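Local structure of 6-phosphogluconate dehydratase (Shewanella oneidensis, 2GP4) at residues E231-S234 / Y235-G239; V426-S429 / V430-F434. The protein catalyses the dehydration of 6-phosphogluconate to 2-keto-3-deoxy-6-phosphogluconate, a step of the Entner-Doudoroff pathway, and is seen here in its apo form without the iron-sulfur cluster. All blocks are in the same frame, centred on the assembly; numbering follows the deposited sequence.

Interaction 1 (E231-S234 / Y235-G239)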
ATOM      1  N   GLU A 231       8.571  19.815  24.159  1.00 34.18           N
ATOM      2  CA  GLU A 231       9.259  21.118  24.000  1.00 34.61           C
ATOM      3  C   GLU A 231      10.726  21.147  24.432  1.00 34.59           C
ATOM      4  O   GLU A 231      11.491  21.991  23.958  1.00 34.47           O
ATOM      5  CB  GLU A 231       8.486  22.250  24.710  1.00 34.94           C
ATOM      6  CG  GLU A 231       9.316  23.452  25.195  1.00 35.67           C
ATOM      7  CD  GLU A 231       9.660  23.400  26.681  1.00 37.20           C
ATOM      8  OE1 GLU A 231       9.016  22.637  27.440  1.00 37.81           O
ATOM      9  OE2 GLU A 231      10.580  24.139  27.095  1.00 37.59           O
ATOM     10  N   ALA A 232      11.105  20.240  25.333  1.00 34.80           N
ATOM     11  CA  ALA A 232      12.428  20.263  25.977  1.00 35.08           C
ATOM     12  C   ALA A 232      13.600  20.334  24.996  1.00 35.20           C
ATOM     13  O   ALA A 232      14.580  21.040  25.247  1.00 35.12           O
ATOM     14  CB  ALA A 232      12.590  19.075  26.920  1.00 35.14           C
ATOM     15  N   GLN A 233      13.488  19.612  23.882  1.00 35.23           N
ATOM     16  CA  GLN A 233      14.544  19.585  22.869  1.00 35.55           C
ATOM     17  C   GLN A 233      14.024  19.898  21.463  1.00 35.35           C
ATOM     18  O   GLN A 233      12.871  19.610  21.137  1.00 35.10           O
ATOM     19  CB  GLN A 233      15.275  18.233  22.879  1.00 35.73           C
ATOM     20  CG  GLN A 233      16.036  17.921  24.176  1.00 36.75           C
ATOM     21  CD  GLN A 233      17.030  19.010  24.574  1.00 38.89           C
ATOM     22  OE1 GLN A 233      17.081  19.426  25.739  1.00 39.13           O
ATOM     23  NE2 GLN A 233      17.823  19.476  23.610  1.00 39.59           N
ATOM     24  N   SER A 234      14.886  20.489  20.640  1.00 35.32           N
ATOM     25  CA  SER A 234      14.539  20.804  19.259  1.00 35.31           C
ATOM     26  C   SER A 234      14.745  19.603  18.335  1.00 35.33           C
ATOM     27  O   SER A 234      15.350  18.590  18.718  1.00 34.98           O
ATOM     28  CB  SER A 234      15.343  22.001  18.741  1.00 35.16           C
ATOM     29  OG  SER A 234      15.093  23.175  19.496  1.00 35.71           O
ATOM     30  N   TYR A 235      14.220  19.745  17.119  1.00 35.27           N
ATOM     31  CA  TYR A 235      14.401  18.793  16.033  1.00 35.39           C
ATOM     32  C   TYR A 235      15.878  18.431  15.788  1.00 35.05           C
ATOM     33  O   TYR A 235      16.191  17.282  15.471  1.00 34.73           O
ATOM     34  CB  TYR A 235      13.695  19.315  14.760  1.00 36.04           C
ATOM     35  CG  TYR A 235      14.221  20.630  14.146  1.00 37.56           C
ATOM     36  CD1 TYR A 235      15.038  21.519  14.871  1.00 38.01           C
ATOM     37  CD2 TYR A 235      13.869  20.991  12.833  1.00 38.30           C
ATOM     38  CE1 TYR A 235      15.513  22.702  14.299  1.00 38.12           C
ATOM     39  CE2 TYR A 235      14.335  22.176  12.253  1.00 38.13           C
ATOM     40  CZ  TYR A 235      15.157  23.026  12.989  1.00 38.06           C
ATOM     41  OH  TYR A 235      15.618  24.197  12.420  1.00 37.75           O
ATOM     42  N   HIS A 236      16.774  19.405  15.975  1.00 34.78           N
ATOM     43  CA  HIS A 236      18.218  19.204  15.822  1.00 34.64           C
ATOM     44  C   HIS A 236      18.717  18.038  16.672  1.00 34.25           C
ATOM     45  O   HIS A 236      19.440  17.176  16.179  1.00 33.92           O
ATOM     46  CB  HIS A 236      19.002  20.496  16.136  1.00 34.89           C
ATOM     47  CG  HIS A 236      19.222  20.751  17.604  1.00 36.10           C
ATOM     48  ND1 HIS A 236      18.254  21.293  18.424  1.00 37.02           N
ATOM     49  CD2 HIS A 236      20.305  20.548  18.394  1.00 36.91           C
ATOM     50  CE1 HIS A 236      18.726  21.405  19.653  1.00 36.42           C
ATOM     51  NE2 HIS A 236      19.969  20.958  19.662  1.00 36.57           N
ATOM     52  N   SER A 237      18.289  18.015  17.934  1.00 33.88           N
ATOM     53  CA  SER A 237      18.733  17.036  18.917  1.00 33.65           C
ATOM     54  C   SER A 237      18.110  15.666  18.721  1.00 33.59           C
ATOM     55  O   SER A 237      18.763  14.651  18.955  1.00 33.47           O
ATOM     56  CB  SER A 237      18.444  17.533  20.332  1.00 33.69           C
ATOM     57  OG  SER A 237      19.129  18.743  20.583  1.00 33.43           O
ATOM     58  N   ALA A 238      16.847  15.638  18.304  1.00 33.62           N
ATOM     59  CA  ALA A 238      16.172  14.381  18.005  1.00 33.78           C
ATOM     60  C   ALA A 238      16.804  13.729  16.777  1.00 33.93           C
ATOM     61  O   ALA A 238      17.102  12.537  16.788  1.00 33.75           O
ATOM     62  CB  ALA A 238      14.683  14.605  17.796  1.00 33.77           C
ATOM     63  N   GLY A 239      17.027  14.534  15.741  1.00 34.27           N
ATOM     64  CA  GLY A 239      17.641  14.082  14.499  1.00 34.82           C
ATOM     65  C   GLY A 239      18.990  13.419  14.687  1.00 35.28           C
ATOM     66  O   GLY A 239      19.235  12.333  14.158  1.00 34.82           O
TER

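Interaction 2 (V426-S429 / V430-F434)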
ATOM      1  N   VAL A 426      17.806  11.361   3.787  1.00 26.49           N
ATOM      2  CA  VAL A 426      16.629  10.590   4.186  1.00 25.81           C
ATOM      3  C   VAL A 426      15.340  11.220   3.660  1.00 25.63           C
ATOM      4  O   VAL A 426      14.448  10.520   3.178  1.00 25.23           O
ATOM      5  CB  VAL A 426      16.541  10.442   5.729  1.00 25.81           C
ATOM      6  CG1 VAL A 426      15.247   9.751   6.141  1.00 25.48           C
ATOM      7  CG2 VAL A 426      17.748   9.689   6.268  1.00 25.42           C
ATOM      8  N   LEU A 427      15.253  12.544   3.758  1.00 25.31           N
ATOM      9  CA  LEU A 427      14.055  13.277   3.378  1.00 24.86           C
ATOM     10  C   LEU A 427      14.417  14.538   2.604  1.00 24.84           C
ATOM     11  O   LEU A 427      15.324  15.277   2.993  1.00 24.90           O
ATOM     12  CB  LEU A 427      13.245  13.625   4.623  1.00 24.84           C
ATOM     13  CG  LEU A 427      11.955  14.435   4.496  1.00 24.43           C
ATOM     14  CD1 LEU A 427      10.948  13.775   3.579  1.00 23.75           C
ATOM     15  CD2 LEU A 427      11.372  14.612   5.883  1.00 24.66           C
ATOM     16  N   THR A 428      13.701  14.791   1.514  1.00 24.37           N
ATOM     17  CA  THR A 428      14.074  15.882   0.633  1.00 24.35           C
ATOM     18  C   THR A 428      12.882  16.714   0.149  1.00 24.36           C
ATOM     19  O   THR A 428      11.731  16.269   0.209  1.00 24.23           O
ATOM     20  CB  THR A 428      14.945  15.365  -0.545  1.00 24.41           C
ATOM     21  OG1 THR A 428      15.714  16.442  -1.090  1.00 25.31           O
ATOM     22  CG2 THR A 428      14.100  14.727  -1.625  1.00 23.57           C
ATOM     23  N   SER A 429      13.176  17.924  -0.319  1.00 24.29           N
ATOM     24  CA  SER A 429      12.170  18.823  -0.885  1.00 24.33           C
ATOM     25  C   SER A 429      11.875  18.425  -2.322  1.00 24.21           C
ATOM     26  O   SER A 429      12.690  17.744  -2.953  1.00 24.23           O
ATOM     27  CB  SER A 429      12.691  20.255  -0.865  1.00 24.16           C
ATOM     28  OG  SER A 429      13.832  20.357  -1.694  1.00 24.81           O
ATOM     29  N   VAL A 430      10.731  18.864  -2.849  1.00 24.03           N
ATOM     30  CA  VAL A 430      10.383  18.546  -4.234  1.00 23.98           C
ATOM     31  C   VAL A 430      11.284  19.250  -5.261  1.00 24.05           C
ATOM     32  O   VAL A 430      11.462  18.743  -6.362  1.00 24.25           O
ATOM     33  CB  VAL A 430       8.857  18.733  -4.575  1.00 24.11           C
ATOM     34  CG1 VAL A 430       7.978  18.458  -3.366  1.00 23.53           C
ATOM     35  CG2 VAL A 430       8.562  20.099  -5.172  1.00 23.78           C
ATOM     36  N   ALA A 431      11.858  20.398  -4.897  1.00 23.99           N
ATOM     37  CA  ALA A 431      12.740  21.134  -5.810  1.00 23.98           C
ATOM     38  C   ALA A 431      14.014  20.349  -6.128  1.00 23.93           C
ATOM     39  O   ALA A 431      14.501  20.368  -7.265  1.00 24.14           O
ATOM     40  CB  ALA A 431      13.081  22.503  -5.245  1.00 23.94           C
ATOM     41  N   THR A 432      14.541  19.657  -5.118  1.00 23.56           N
ATOM     42  CA  THR A 432      15.737  18.829  -5.265  1.00 23.18           C
ATOM     43  C   THR A 432      15.488  17.399  -4.750  1.00 22.55           C
ATOM     44  O   THR A 432      16.012  17.009  -3.712  1.00 22.14           O
ATOM     45  CB  THR A 432      16.948  19.456  -4.533  1.00 23.28           C
ATOM     46  OG1 THR A 432      16.720  19.427  -3.118  1.00 24.02           O
ATOM     47  CG2 THR A 432      17.155  20.901  -4.970  1.00 23.53           C
ATOM     48  N   PRO A 433      14.709  16.599  -5.499  1.00 22.42           N
ATOM     49  CA  PRO A 433      14.300  15.288  -4.993  1.00 22.25           C
ATOM     50  C   PRO A 433      15.344  14.188  -5.224  1.00 22.05           C
ATOM     51  O   PRO A 433      16.295  14.391  -5.979  1.00 22.34           O
ATOM     52  CB  PRO A 433      13.045  14.997  -5.810  1.00 22.23           C
ATOM     53  CG  PRO A 433      13.328  15.639  -7.138  1.00 22.08           C
ATOM     54  CD  PRO A 433      14.191  16.845  -6.861  1.00 22.24           C
ATOM     55  N   PHE A 434      15.168  13.033  -4.589  1.00 21.76           N
ATOM     56  CA  PHE A 434      15.995  11.865  -4.914  1.00 21.87           C
ATOM     57  C   PHE A 434      15.810  11.456  -6.379  1.00 21.68           C
ATOM     58  O   PHE A 434      16.778  11.123  -7.064  1.00 21.63           O
ATOM     59  CB  PHE A 434      15.696  10.684  -3.983  1.00 21.61           C
ATOM     60  CG  PHE A 434      16.067  10.934  -2.551  1.00 21.66           C
ATOM     61  CD1 PHE A 434      17.400  11.074  -2.177  1.00 22.03           C
ATOM     62  CD2 PHE A 434      15.084  11.030  -1.574  1.00 21.52           C
ATOM     63  CE1 PHE A 434      17.741  11.313  -0.852  1.00 22.67           C
ATOM     64  CE2 PHE A 434      15.417  11.264  -0.246  1.00 21.62           C
ATOM     65  CZ  PHE A 434      16.744  11.405   0.117  1.00 21.84           C
TER

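Interaction 1 (E231-S234 / Y235-G239)
Ser-234, Ser-237 and Ala-238 make the contact that starts a helix: a local, solvent-facing turn where the loop 231-234 runs into the first turn of helix 235-243. Ser-234 holds the N-cap position, yet its hydroxyl makes no capping bond; its carbonyl oxygen instead accepts the first bonds of the helix. That oxygen is shared between two weak bonds, from Ala-238 N to Ser-234 O at 3.3 Å and fairly straight (160°), and from Ser-237 N to Ser-234 O at 3.1 Å and more bent (132°). One acceptor thus serves amides three and four residues on.

Gln-233 reaches over the same turn. Its CG lies beside its own backbone N (chi1 -64°) and the chain bends again at the next bond, which carries the amide end forward over the first turn to a weak bond from Gln-233 NE2 to Ser-237 OG, 3.4 Å. Beside it, the imidazole of His-236 folds back over the turn. Ser-237 CB sits 3.8 Å above the centre of the His-236 ring, while Ser-234 CB meets this ring at its edge, in plane, nearest ND1. The edge of the Tyr-235 ring also touches Ser-234 CB, through CD1 at 3.9 Å.

The three bonds that span the junction are all weak. Helix 223-229 backs the turn: Ala-232 and Gln-233 of the loop rest on Leu-227, and Ala-238 brings the new helix against Leu-228.

Interaction 2 (V426-S429 / V430-F434)
Thr-428 and Thr-432 are joined by a short hydrogen bond: Thr-428 OG1 donates to Thr-432 O at 2.7 Å. The hydroxyl meets the oxygen at a C=O...donor angle of 147°, tilted 32° out of the carbonyl plane. Thr-428 puts OG1 there by turning it opposite its own backbone N (chi1 -158°), which sets the methyl, between the backbone N and the carbonyl carbon, against Pro-433 and Phe-434. Thr-428 CG2 packs closely on Pro-433 CA, 3.4 Å away, and makes an off-centre CH-pi contact with the Phe-434 ring, 4.3 Å from its centroid. Thr-428 CB lies over that same ring, toward its rim. The edge of the ring faces the backbone of Val-426, with Phe-434 CE2 3.6 Å from Val-426 O. A second, weak bond runs from Thr-432 OG1 to Ser-429 OG at 3.4 Å.

Further out, backbone bonds tie Val-426 to Arg-355 and Thr-428 to Leu-353, and Glu-379 OE1 accepts the amide of Val-430. Leu-427 points away from the turn and lodges against Phe-375 and Leu-376 of helix 372-383, so the 426-429 limb is fixed from behind. With an alanine at Thr-428, the Thr-432 carbonyl would probably lose its hydroxyl donor, and a gap would be likely to open between Pro-433 CA and the Phe-434 ring.

One threonine therefore works in two ways. Its hydroxyl satisfies a carbonyl within a stretch that forms no regular helix or strand, and its methyl gives the aromatic ring an apolar partner.

In the fold
From the N terminus, the chain first meets interaction 1, where the short loop after helix 223-229 closes into the start of helix 235-243, in the part belonging to the N-terminal dehydratase family. Nearly two hundred residues later comes interaction 2, which folds the 426-434 loop back on itself between strands 411-416 and 440-445, in the part belonging to the C-terminal family. The two are in series, so they neither nest nor cross. Both lie on the same side of the chain's centre, their centres 22 Å apart and nearest atoms about 8 Å apart. Interaction 1 sits where one helix gives way to the next; interaction 2 ties its loop to helix 372-383 and to the chain at Leu-353 and Arg-355.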